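PDB 6BJA: acetyl-CoA acetyltransferase A from Ascaris suum, which probably catalyses the thiolase reaction, transferring acetyl groups between acetyl-CoA molecules in lipid metabolism, and binds coenzyme A. Local coordinates for residues V369-A380 against A389-L397. Residues are numbered along the deposited sequence; the frame is centred on the assembly and turned at random.
Sequences VHALKSDELGVA and ASAILIKKL
The methyl CD1 of Ile-394 meets two side chains, Val-369 in the last turn of helix 357-371 and Leu-372 just beyond it: Val-369 CG2 approaches it to 3.4 Å, tighter than usual van der Waals contact, and Leu-372 CD1 lies 3.7 Å from it. Ile-394 reaches them because chi1 of 63° sets CG1 between its own backbone N and carbonyl carbon, lifting the ethyl arm over Gly-378, its partner on the adjoining strand; Leu-372 CD1 occupies the space above that glycine. Ala-380 and Ile-392 continue this face toward Met-99 of helix 97-110. On the other face Leu-393 CD1 packs at 3.8 Å on Val-379 CG2, both residues touching helix 298-310, and Leu-377 CD2 rests on Lys-395 CB. Between the two faces runs the antiparallel ladder of hairpin 377-384/388-396, its hydrogen-bonded pairs Gly-378/Ile-394 and Ala-380/Ile-392 each joined by two backbone bonds. Beyond them Lys-396 N donates almost straight to Glu-376 O, and Asp-375 N reaches Lys-396 O from above the carbonyl plane. Glu-376 N bonds to Lys-373 O, closing the type II turn, and Glu-376 OE1 takes Lys-373 N. At the polar edge the Lys-396 chain, bent at chi2 (69°) and chi4 (-64°), passes Leu-372 CB and brings NZ to Val-369 O and Leu-372 O, at and just past the helix end, each at 2.9 Å and tilted from the carbonyl plane. One water links NZ to His-370 ND1, whose ring is held through NE2 by Ala-16 O; a second also accepts from NZ. These bonds fix the path from helix to hairpin. With three N-H for four acceptors, NZ must share or alternate at least one bond; the ammonium probably stays charged, favourably placed against the negative end of the helix dipole.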
ATOM      1  N   VAL A 369     -40.719   0.667 -15.348  1.00 17.14           N
ATOM      2  CA  VAL A 369     -41.335  -0.010 -16.473  1.00 17.27           C
ATOM      3  C   VAL A 369     -42.244  -1.114 -15.950  1.00 18.24           C
ATOM      4  O   VAL A 369     -43.387  -1.256 -16.389  1.00 18.28           O
ATOM      5  CB  VAL A 369     -40.260  -0.577 -17.434  1.00 16.62           C
ATOM      6  CG1 VAL A 369     -40.853  -1.646 -18.372  1.00 18.98           C
ATOM      7  CG2 VAL A 369     -39.633   0.555 -18.233  1.00 19.65           C
ATOM      8  N   HIS A 370     -41.770  -1.880 -14.980  1.00 15.86           N
ATOM      9  CA  HIS A 370     -42.519  -3.059 -14.570  1.00 18.16           C
ATOM     10  C   HIS A 370     -43.603  -2.774 -13.522  1.00 18.27           C
ATOM     11  O   HIS A 370     -44.439  -3.620 -13.252  1.00 19.84           O
ATOM     12  CB  HIS A 370     -41.549  -4.118 -14.087  1.00 18.55           C
ATOM     13  CG  HIS A 370     -40.819  -4.753 -15.214  1.00 17.68           C
ATOM     14  ND1 HIS A 370     -41.470  -5.464 -16.202  1.00 17.73           N
ATOM     15  CD2 HIS A 370     -39.508  -4.733 -15.558  1.00 17.13           C
ATOM     16  CE1 HIS A 370     -40.584  -5.872 -17.092  1.00 21.03           C
ATOM     17  NE2 HIS A 370     -39.387  -5.449 -16.717  1.00 18.59           N
ATOM     18  N   ALA A 371     -43.604  -1.566 -12.962  1.00 17.39           N
ATOM     19  CA  ALA A 371     -44.679  -1.142 -12.055  1.00 17.55           C
ATOM     20  C   ALA A 371     -45.841  -0.492 -12.815  1.00 21.50           C
ATOM     21  O   ALA A 371     -47.006  -0.593 -12.404  1.00 21.36           O
ATOM     22  CB  ALA A 371     -44.129  -0.183 -11.012  1.00 18.47           C
ATOM     23  N   LEU A 372     -45.527   0.185 -13.915  1.00 19.87           N
ATOM     24  CA  LEU A 372     -46.543   0.775 -14.774  1.00 19.86           C
ATOM     25  C   LEU A 372     -47.477  -0.273 -15.351  1.00 19.68           C
ATOM     26  O   LEU A 372     -47.039  -1.364 -15.713  1.00 20.65           O
ATOM     27  CB  LEU A 372     -45.905   1.537 -15.928  1.00 19.71           C
ATOM     28  CG  LEU A 372     -45.211   2.864 -15.609  1.00 18.91           C
ATOM     29  CD1 LEU A 372     -44.404   3.334 -16.821  1.00 19.81           C
ATOM     30  CD2 LEU A 372     -46.222   3.942 -15.184  1.00 21.40           C
ATOM     31  N   LYS A 373     -48.758   0.077 -15.438  1.00 24.58           N
ATOM     32  CA  LYS A 373     -49.716  -0.727 -16.193  1.00 23.26           C
ATOM     33  C   LYS A 373     -49.844  -0.200 -17.619  1.00 21.03           C
ATOM     34  O   LYS A 373     -49.444   0.927 -17.911  1.00 22.83           O
ATOM     35  CB  LYS A 373     -51.072  -0.722 -15.482  1.00 22.88           C
ATOM     36  CG  LYS A 373     -51.004  -1.304 -14.074  1.00 30.00           C
ATOM     37  CD  LYS A 373     -52.274  -1.047 -13.281  1.00 40.60           C
ATOM     38  CE  LYS A 373     -52.000  -1.193 -11.784  1.00 43.42           C
ATOM     39  NZ  LYS A 373     -51.234  -2.447 -11.499  1.00 52.02           N
ATOM     40  N   SER A 374     -50.389  -1.016 -18.518  1.00 22.93           N
ATOM     41  CA  SER A 374     -50.480  -0.637 -19.924  1.00 24.79           C
ATOM     42  C   SER A 374     -51.178   0.709 -20.108  1.00 26.16           C
ATOM     43  O   SER A 374     -52.202   0.967 -19.479  1.00 27.44           O
ATOM     44  CB  SER A 374     -51.215  -1.716 -20.726  1.00 29.69           C
ATOM     45  OG  SER A 374     -50.481  -2.932 -20.718  1.00 33.46           O
ATOM     46  N   ASP A 375     -50.589   1.540 -20.975  1.00 25.65           N
ATOM     47  CA  ASP A 375     -51.080   2.867 -21.361  1.00 26.87           C
ATOM     48  C   ASP A 375     -50.767   3.940 -20.322  1.00 27.28           C
ATOM     49  O   ASP A 375     -51.037   5.114 -20.557  1.00 30.18           O
ATOM     50  CB  ASP A 375     -52.593   2.847 -21.648  1.00 29.53           C
ATOM     51  CG  ASP A 375     -52.945   1.990 -22.845  1.00 40.12           C
ATOM     52  OD1 ASP A 375     -52.205   2.053 -23.845  1.00 41.50           O
ATOM     53  OD2 ASP A 375     -53.961   1.264 -22.790  1.00 50.97           O
ATOM     54  N   GLU A 376     -50.195   3.551 -19.186  1.00 23.59           N
ATOM     55  CA  GLU A 376     -49.787   4.534 -18.187  1.00 23.99           C
ATOM     56  C   GLU A 376     -48.474   5.204 -18.562  1.00 22.90           C
ATOM     57  O   GLU A 376     -47.607   4.595 -19.199  1.00 22.94           O
ATOM     58  CB  GLU A 376     -49.662   3.896 -16.804  1.00 24.05           C
ATOM     59  CG  GLU A 376     -51.004   3.503 -16.209  1.00 24.40           C
ATOM     60  CD  GLU A 376     -50.915   3.023 -14.771  1.00 29.07           C
ATOM     61  OE1 GLU A 376     -49.837   2.541 -14.343  1.00 24.07           O
ATOM     62  OE2 GLU A 376     -51.945   3.109 -14.056  1.00 30.32           O
ATOM     63  N   LEU A 377     -48.365   6.465 -18.151  1.00 21.29           N
ATOM     64  CA  LEU A 377     -47.147   7.257 -18.302  1.00 20.68           C
ATOM     65  C   LEU A 377     -46.370   7.244 -16.999  1.00 19.07           C
ATOM     66  O   LEU A 377     -46.941   7.356 -15.921  1.00 20.11           O
ATOM     67  CB  LEU A 377     -47.467   8.701 -18.697  1.00 23.63           C
ATOM     68  CG  LEU A 377     -48.130   8.898 -20.059  1.00 26.45           C
ATOM     69  CD1 LEU A 377     -48.361  10.382 -20.282  1.00 30.22           C
ATOM     70  CD2 LEU A 377     -47.309   8.291 -21.193  1.00 29.28           C
ATOM     71  N   GLY A 378     -45.049   7.099 -17.111  1.00 19.24           N
ATOM     72  CA  GLY A 378     -44.201   7.140 -15.938  1.00 18.02           C
ATOM     73  C   GLY A 378     -43.005   8.058 -16.180  1.00 17.07           C
ATOM     74  O   GLY A 378     -42.566   8.279 -17.315  1.00 18.37           O
ATOM     75  N   VAL A 379     -42.481   8.602 -15.090  1.00 17.60           N
ATOM     76  CA  VAL A 379     -41.253   9.386 -15.123  1.00 17.47           C
ATOM     77  C   VAL A 379     -40.243   8.829 -14.136  1.00 16.09           C
ATOM     78  O   VAL A 379     -40.569   8.577 -12.977  1.00 17.11           O
ATOM     79  CB  VAL A 379     -41.505  10.874 -14.805  1.00 18.25           C
ATOM     80  CG1 VAL A 379     -40.174  11.663 -14.744  1.00 18.19           C
ATOM     81  CG2 VAL A 379     -42.394  11.472 -15.847  1.00 20.80           C
ATOM     82  N   ALA A 380     -39.016   8.615 -14.610  1.00 17.59           N
ATOM     83  CA  ALA A 380     -37.910   8.256 -13.743  1.00 15.43           C
ATOM     84  C   ALA A 380     -36.917   9.405 -13.754  1.00 15.96           C
ATOM     85  O   ALA A 380     -36.564   9.906 -14.822  1.00 17.03           O
ATOM     86  CB  ALA A 380     -37.254   6.958 -14.190  1.00 16.98           C
ATOM     87  N   ALA A 389     -29.070  16.431 -12.924  1.00 17.42           N
ATOM     88  CA  ALA A 389     -30.081  15.383 -12.897  1.00 17.19           C
ATOM     89  C   ALA A 389     -30.580  15.073 -14.294  1.00 19.80           C
ATOM     90  O   ALA A 389     -30.523  15.914 -15.206  1.00 19.25           O
ATOM     91  CB  ALA A 389     -31.257  15.774 -11.996  1.00 16.85           C
ATOM     92  N   SER A 390     -31.047  13.836 -14.446  1.00 19.03           N
ATOM     93  CA  SER A 390     -31.602  13.312 -15.684  1.00 17.72           C
ATOM     94  C   SER A 390     -32.998  12.787 -15.409  1.00 18.77           C
ATOM     95  O   SER A 390     -33.260  12.284 -14.313  1.00 19.50           O
ATOM     96  CB  SER A 390     -30.723  12.191 -16.243  1.00 21.37           C
ATOM     97  OG  SER A 390     -29.376  12.614 -16.355  1.00 28.37           O
ATOM     98  N   ALA A 391     -33.894  12.952 -16.373  1.00 19.35           N
ATOM     99  CA  ALA A 391     -35.251  12.402 -16.258  1.00 18.54           C
ATOM    100  C   ALA A 391     -35.697  11.846 -17.601  1.00 19.07           C
ATOM    101  O   ALA A 391     -35.287  12.337 -18.668  1.00 21.75           O
ATOM    102  CB  ALA A 391     -36.220  13.456 -15.766  1.00 20.62           C
ATOM    103  N   ILE A 392     -36.526  10.804 -17.551  1.00 17.32           N
ATOM    104  CA  ILE A 392     -37.025  10.155 -18.751  1.00 18.15           C
ATOM    105  C   ILE A 392     -38.525   9.924 -18.582  1.00 18.11           C
ATOM    106  O   ILE A 392     -39.002   9.602 -17.494  1.00 18.80           O
ATOM    107  CB  ILE A 392     -36.249   8.820 -19.054  1.00 21.90           C
ATOM    108  CG1 ILE A 392     -36.605   8.253 -20.425  1.00 23.17           C
ATOM    109  CG2 ILE A 392     -36.476   7.801 -17.982  1.00 20.31           C
ATOM    110  CD1 ILE A 392     -35.576   7.208 -20.910  1.00 24.89           C
ATOM    111  N   LEU A 393     -39.251  10.150 -19.673  1.00 19.60           N
ATOM    112  CA  LEU A 393     -40.683   9.905 -19.751  1.00 20.15           C
ATOM    113  C   LEU A 393     -40.954   8.659 -20.574  1.00 19.46           C
ATOM    114  O   LEU A 393     -40.491   8.553 -21.721  1.00 19.88           O
ATOM    115  CB  LEU A 393     -41.381  11.117 -20.376  1.00 21.22           C
ATOM    116  CG  LEU A 393     -42.876  10.972 -20.668  1.00 20.13           C
ATOM    117  CD1 LEU A 393     -43.666  10.940 -19.371  1.00 22.26           C
ATOM    118  CD2 LEU A 393     -43.329  12.136 -21.569  1.00 23.36           C
ATOM    119  N   ILE A 394     -41.687   7.715 -19.988  1.00 18.35           N
ATOM    120  CA  ILE A 394     -42.011   6.483 -20.685  1.00 18.05           C
ATOM    121  C   ILE A 394     -43.489   6.154 -20.657  1.00 19.19           C
ATOM    122  O   ILE A 394     -44.213   6.531 -19.733  1.00 20.21           O
ATOM    123  CB  ILE A 394     -41.216   5.309 -20.131  1.00 24.41           C
ATOM    124  CG1 ILE A 394     -41.546   5.013 -18.686  1.00 27.99           C
ATOM    125  CG2 ILE A 394     -39.701   5.563 -20.288  1.00 23.04           C
ATOM    126  CD1 ILE A 394     -41.055   3.636 -18.290  1.00 28.29           C
ATOM    127  N   LYS A 395     -43.925   5.461 -21.704  1.00 21.13           N
ATOM    128  CA  LYS A 395     -45.291   4.969 -21.818  1.00 20.60           C
ATOM    129  C   LYS A 395     -45.240   3.461 -21.830  1.00 20.89           C
ATOM    130  O   LYS A 395     -44.515   2.873 -22.631  1.00 22.07           O
ATOM    131  CB  LYS A 395     -45.971   5.470 -23.096  1.00 23.82           C
ATOM    132  CG  LYS A 395     -47.425   4.976 -23.231  1.00 29.15           C
ATOM    133  CD  LYS A 395     -48.120   5.502 -24.489  1.00 38.68           C
ATOM    134  CE  LYS A 395     -47.469   4.973 -25.767  1.00 48.56           C
ATOM    135  NZ  LYS A 395     -48.181   5.381 -27.022  1.00 54.75           N
ATOM    136  N   LYS A 396     -45.991   2.841 -20.931  1.00 21.52           N
ATOM    137  CA  LYS A 396     -46.086   1.394 -20.891  1.00 21.73           C
ATOM    138  C   LYS A 396     -47.059   0.938 -21.972  1.00 24.05           C
ATOM    139  O   LYS A 396     -48.115   1.535 -22.148  1.00 24.67           O
ATOM    140  CB  LYS A 396     -46.528   0.945 -19.510  1.00 22.94           C
ATOM    141  CG  LYS A 396     -46.464  -0.544 -19.232  1.00 21.93           C
ATOM    142  CD  LYS A 396     -45.025  -1.026 -19.149  1.00 19.94           C
ATOM    143  CE  LYS A 396     -44.928  -2.519 -18.862  1.00 22.06           C
ATOM    144  NZ  LYS A 396     -45.479  -2.915 -17.555  1.00 21.05           N
ATOM    145  N   LEU A 397     -46.688  -0.109 -22.704  1.00 24.00           N
ATOM    146  CA  LEU A 397     -47.509  -0.605 -23.801  1.00 23.87           C
ATOM    147  C   LEU A 397     -48.340  -1.794 -23.336  1.00 31.96           C
ATOM    148  O   LEU A 397     -48.184  -2.261 -22.204  1.00 29.22           O
ATOM    149  CB  LEU A 397     -46.619  -0.973 -24.990  1.00 24.13           C
ATOM    150  CG  LEU A 397     -45.787   0.231 -25.461  1.00 28.00           C
ATOM    151  CD1 LEU A 397     -44.826  -0.163 -26.556  1.00 30.39           C
ATOM    152  CD2 LEU A 397     -46.675   1.377 -25.919  1.00 32.50           C
ATOM    153  OXT LEU A 397     -49.195  -2.305 -24.073  1.00 37.02           O
TER
HETATM  154  O   HOH W   1     -44.141  -5.353 -17.017  1.00 20.67           O
HETATM  155  O   HOH W   2     -48.099  -3.774 -18.376  1.00 32.15           O
HETATM  156  O   HOH W   3     -49.901   2.210 -24.816  1.00 43.65           O